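Local coordinates for siderophore periplasmic binding protein (Thermobifida fusca, PDB 5DH0) that probably captures iron-loaded fuscachelin siderophore outside the cell membrane and hands it on for uptake, as a bacterial solute-binding protein, at residues Asp185-Leu190 against Gly215-Lys220. Residues are numbered along the deposited sequence; the frame is centred on the assembly and turned at random.
Sequences DTTFAL and GAKQSK
Phe-188 uses both of its backbone polar groups to pair with the 215-220 segment, a compact example of how a very short strand is held in parallel beside a longer one. Its N donates to Lys-217 O at 2.8 Å and almost straight, 175° at the hydrogen, while its O accepts from Ser-219 N through a more bent bond. The same carbonyl oxygen also lies 3.1 Å from Gln-218 CA, a CA-H...O contact. Beyond this pairing a water takes over: it accepts from Leu-190 N and donates to Gln-218 OE1. Gln-218 NE2 in turn donates to Gly-208 O.

Van der Waals packing backs the pairing on both faces. With CG anti to the carbonyl carbon (chi1 -70°), the Phe-188 ring lies beside its own N, so that Lys-217 O sits at the ring edge, in plane, and CD1 makes an apolar contact with Ala-216 CB at 3.9 Å. Leu-211 of helix 206-213 and Val-246 and Phe-248 of strand 246-250 also touch the Phe-188 side chain. On the other face Thr-187 and Lys-217 cross obliquely; Thr-187 CG2, anti to the backbone N, reaches Ser-219 N at 3.5 Å and rests against the Gln-218 carbonyl carbon. Replacing Thr-187 by a glycine would probably open a gap beside the Gln-218 to Ser-219 peptide and take away the surface crossed by the lysine chain.

The Lys-217 chain bends back so that NZ lies 3.8 Å from Thr-187 OG1; its weak hydrogen bond goes to Ala-184 O.

Strand 187-193 also pairs in parallel with 246-250. Strand 197-201, antiparallel to 187-193, and helix 206-213 both lie in the connection, so strand 217-218 joins a mixed sheet rather than closing a simple crossover, consistent with the alpha/beta lobe of a siderophore-binding periplasmic protein.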
ATOM      1  N   ASP A 185      -7.927  -7.365  -3.662  1.00 46.72           N
ATOM      2  CA  ASP A 185      -8.321  -5.952  -3.715  1.00 52.05           C
ATOM      3  C   ASP A 185      -8.414  -5.228  -2.370  1.00 51.13           C
ATOM      4  O   ASP A 185      -8.463  -4.000  -2.339  1.00 46.95           O
ATOM      5  CB  ASP A 185      -9.669  -5.816  -4.418  1.00 52.79           C
ATOM      6  CG  ASP A 185      -9.553  -5.964  -5.912  1.00 65.21           C
ATOM      7  OD1 ASP A 185      -8.981  -5.048  -6.557  1.00 69.18           O
ATOM      8  OD2 ASP A 185     -10.024  -7.004  -6.435  1.00 65.59           O
ATOM      9  N   THR A 186      -8.452  -5.983  -1.274  1.00 48.72           N
ATOM     10  CA  THR A 186      -8.679  -5.410   0.051  1.00 47.92           C
ATOM     11  C   THR A 186      -7.390  -5.224   0.856  1.00 44.50           C
ATOM     12  O   THR A 186      -6.621  -6.163   1.054  1.00 45.33           O
ATOM     13  CB  THR A 186      -9.645  -6.291   0.888  1.00 50.99           C
ATOM     14  OG1 THR A 186     -10.795  -6.639   0.103  1.00 47.25           O
ATOM     15  CG2 THR A 186     -10.080  -5.563   2.180  1.00 43.53           C
ATOM     16  N   THR A 187      -7.167  -4.007   1.326  1.00 41.93           N
ATOM     17  CA  THR A 187      -6.075  -3.740   2.247  1.00 39.18           C
ATOM     18  C   THR A 187      -6.576  -3.812   3.690  1.00 38.26           C
ATOM     19  O   THR A 187      -7.530  -3.124   4.053  1.00 34.32           O
ATOM     20  CB  THR A 187      -5.459  -2.373   1.975  1.00 39.80           C
ATOM     21  OG1 THR A 187      -4.985  -2.338   0.623  1.00 42.75           O
ATOM     22  CG2 THR A 187      -4.295  -2.104   2.928  1.00 37.03           C
ATOM     23  N   PHE A 188      -5.939  -4.666   4.492  1.00 37.19           N
ATOM     24  CA  PHE A 188      -6.276  -4.840   5.906  1.00 31.53           C
ATOM     25  C   PHE A 188      -5.339  -4.098   6.848  1.00 33.90           C
ATOM     26  O   PHE A 188      -4.212  -3.745   6.483  1.00 34.32           O
ATOM     27  CB  PHE A 188      -6.257  -6.320   6.279  1.00 31.47           C
ATOM     28  CG  PHE A 188      -7.363  -7.097   5.674  1.00 38.18           C
ATOM     29  CD1 PHE A 188      -7.267  -7.567   4.373  1.00 37.97           C
ATOM     30  CD2 PHE A 188      -8.516  -7.352   6.395  1.00 36.76           C
ATOM     31  CE1 PHE A 188      -8.304  -8.274   3.811  1.00 41.08           C
ATOM     32  CE2 PHE A 188      -9.550  -8.062   5.834  1.00 39.67           C
ATOM     33  CZ  PHE A 188      -9.444  -8.524   4.539  1.00 46.88           C
ATOM     34  N   ALA A 189      -5.805  -3.880   8.073  1.00 35.14           N
ATOM     35  CA  ALA A 189      -4.946  -3.365   9.135  1.00 30.34           C
ATOM     36  C   ALA A 189      -5.409  -3.926  10.460  1.00 31.11           C
ATOM     37  O   ALA A 189      -6.613  -4.011  10.715  1.00 30.83           O
ATOM     38  CB  ALA A 189      -4.957  -1.865   9.163  1.00 31.44           C
ATOM     39  N   LEU A 190      -4.451  -4.339  11.288  1.00 30.48           N
ATOM     40  CA  LEU A 190      -4.752  -4.799  12.631  1.00 31.17           C
ATOM     41  C   LEU A 190      -4.115  -3.849  13.646  1.00 31.28           C
ATOM     42  O   LEU A 190      -2.893  -3.634  13.653  1.00 30.75           O
ATOM     43  CB  LEU A 190      -4.270  -6.227  12.849  1.00 30.69           C
ATOM     44  CG  LEU A 190      -4.388  -6.623  14.321  1.00 31.95           C
ATOM     45  CD1 LEU A 190      -5.843  -6.546  14.801  1.00 29.92           C
ATOM     46  CD2 LEU A 190      -3.787  -7.998  14.574  1.00 31.86           C
ATOM     47  N   GLY A 215      -2.193 -14.547   2.758  1.00 33.83           N
ATOM     48  CA  GLY A 215      -1.991 -13.801   1.530  1.00 31.32           C
ATOM     49  C   GLY A 215      -2.759 -12.494   1.455  1.00 35.86           C
ATOM     50  O   GLY A 215      -2.869 -11.896   0.383  1.00 37.18           O
ATOM     51  N   ALA A 216      -3.277 -12.025   2.592  1.00 36.43           N
ATOM     52  CA  ALA A 216      -3.943 -10.721   2.633  1.00 34.17           C
ATOM     53  C   ALA A 216      -2.937  -9.603   2.419  1.00 32.49           C
ATOM     54  O   ALA A 216      -1.764  -9.746   2.734  1.00 33.31           O
ATOM     55  CB  ALA A 216      -4.679 -10.520   3.955  1.00 36.53           C
ATOM     56  N   LYS A 217      -3.398  -8.496   1.860  1.00 30.66           N
ATOM     57  CA  LYS A 217      -2.580  -7.309   1.755  1.00 32.65           C
ATOM     58  C   LYS A 217      -2.820  -6.444   3.007  1.00 38.70           C
ATOM     59  O   LYS A 217      -3.970  -6.309   3.468  1.00 36.50           O
ATOM     60  CB  LYS A 217      -2.918  -6.574   0.452  1.00 38.22           C
ATOM     61  CG  LYS A 217      -2.322  -5.181   0.311  1.00 46.35           C
ATOM     62  CD  LYS A 217      -1.910  -4.859  -1.147  1.00 52.51           C
ATOM     63  CE  LYS A 217      -2.851  -5.441  -2.191  1.00 50.77           C
ATOM     64  NZ  LYS A 217      -4.228  -4.906  -2.111  1.00 59.12           N
ATOM     65  N   GLN A 218      -1.761  -5.887   3.597  1.00 33.07           N
ATOM     66  CA  GLN A 218      -1.982  -5.009   4.749  1.00 37.01           C
ATOM     67  C   GLN A 218      -1.418  -3.614   4.521  1.00 37.91           C
ATOM     68  O   GLN A 218      -0.624  -3.398   3.610  1.00 31.26           O
ATOM     69  CB  GLN A 218      -1.409  -5.619   6.049  1.00 32.13           C
ATOM     70  CG  GLN A 218      -2.010  -6.986   6.379  1.00 32.48           C
ATOM     71  CD  GLN A 218      -1.523  -7.575   7.695  1.00 32.69           C
ATOM     72  OE1 GLN A 218      -1.865  -7.087   8.770  1.00 38.46           O
ATOM     73  NE2 GLN A 218      -0.708  -8.627   7.613  1.00 31.51           N
ATOM     74  N   SER A 219      -1.848  -2.683   5.376  1.00 35.13           N
ATOM     75  CA  SER A 219      -1.523  -1.265   5.277  1.00 34.55           C
ATOM     76  C   SER A 219      -0.029  -0.879   5.298  1.00 36.27           C
ATOM     77  O   SER A 219       0.789  -1.519   5.961  1.00 36.33           O
ATOM     78  CB  SER A 219      -2.232  -0.535   6.417  1.00 36.27           C
ATOM     79  OG  SER A 219      -1.767   0.791   6.500  1.00 37.67           O
ATOM     80  N   LYS A 220       0.310   0.193   4.583  1.00 35.53           N
ATOM     81  CA  LYS A 220       1.632   0.835   4.680  1.00 38.18           C
ATOM     82  C   LYS A 220       2.033   1.216   6.118  1.00 39.24           C
ATOM     83  O   LYS A 220       3.211   1.469   6.395  1.00 37.47           O
ATOM     84  CB  LYS A 220       1.662   2.116   3.845  1.00 38.06           C
ATOM     85  CG  LYS A 220       0.853   3.202   4.518  1.00 39.51           C
ATOM     86  CD  LYS A 220       0.758   4.499   3.772  1.00 43.36           C
ATOM     87  CE  LYS A 220      -0.271   5.365   4.477  1.00 44.43           C
ATOM     88  NZ  LYS A 220      -0.549   6.638   3.784  1.00 51.38           N
TER
HETATM   89  O   HOH W   1      -1.760  -4.466  10.070  1.00 34.39           O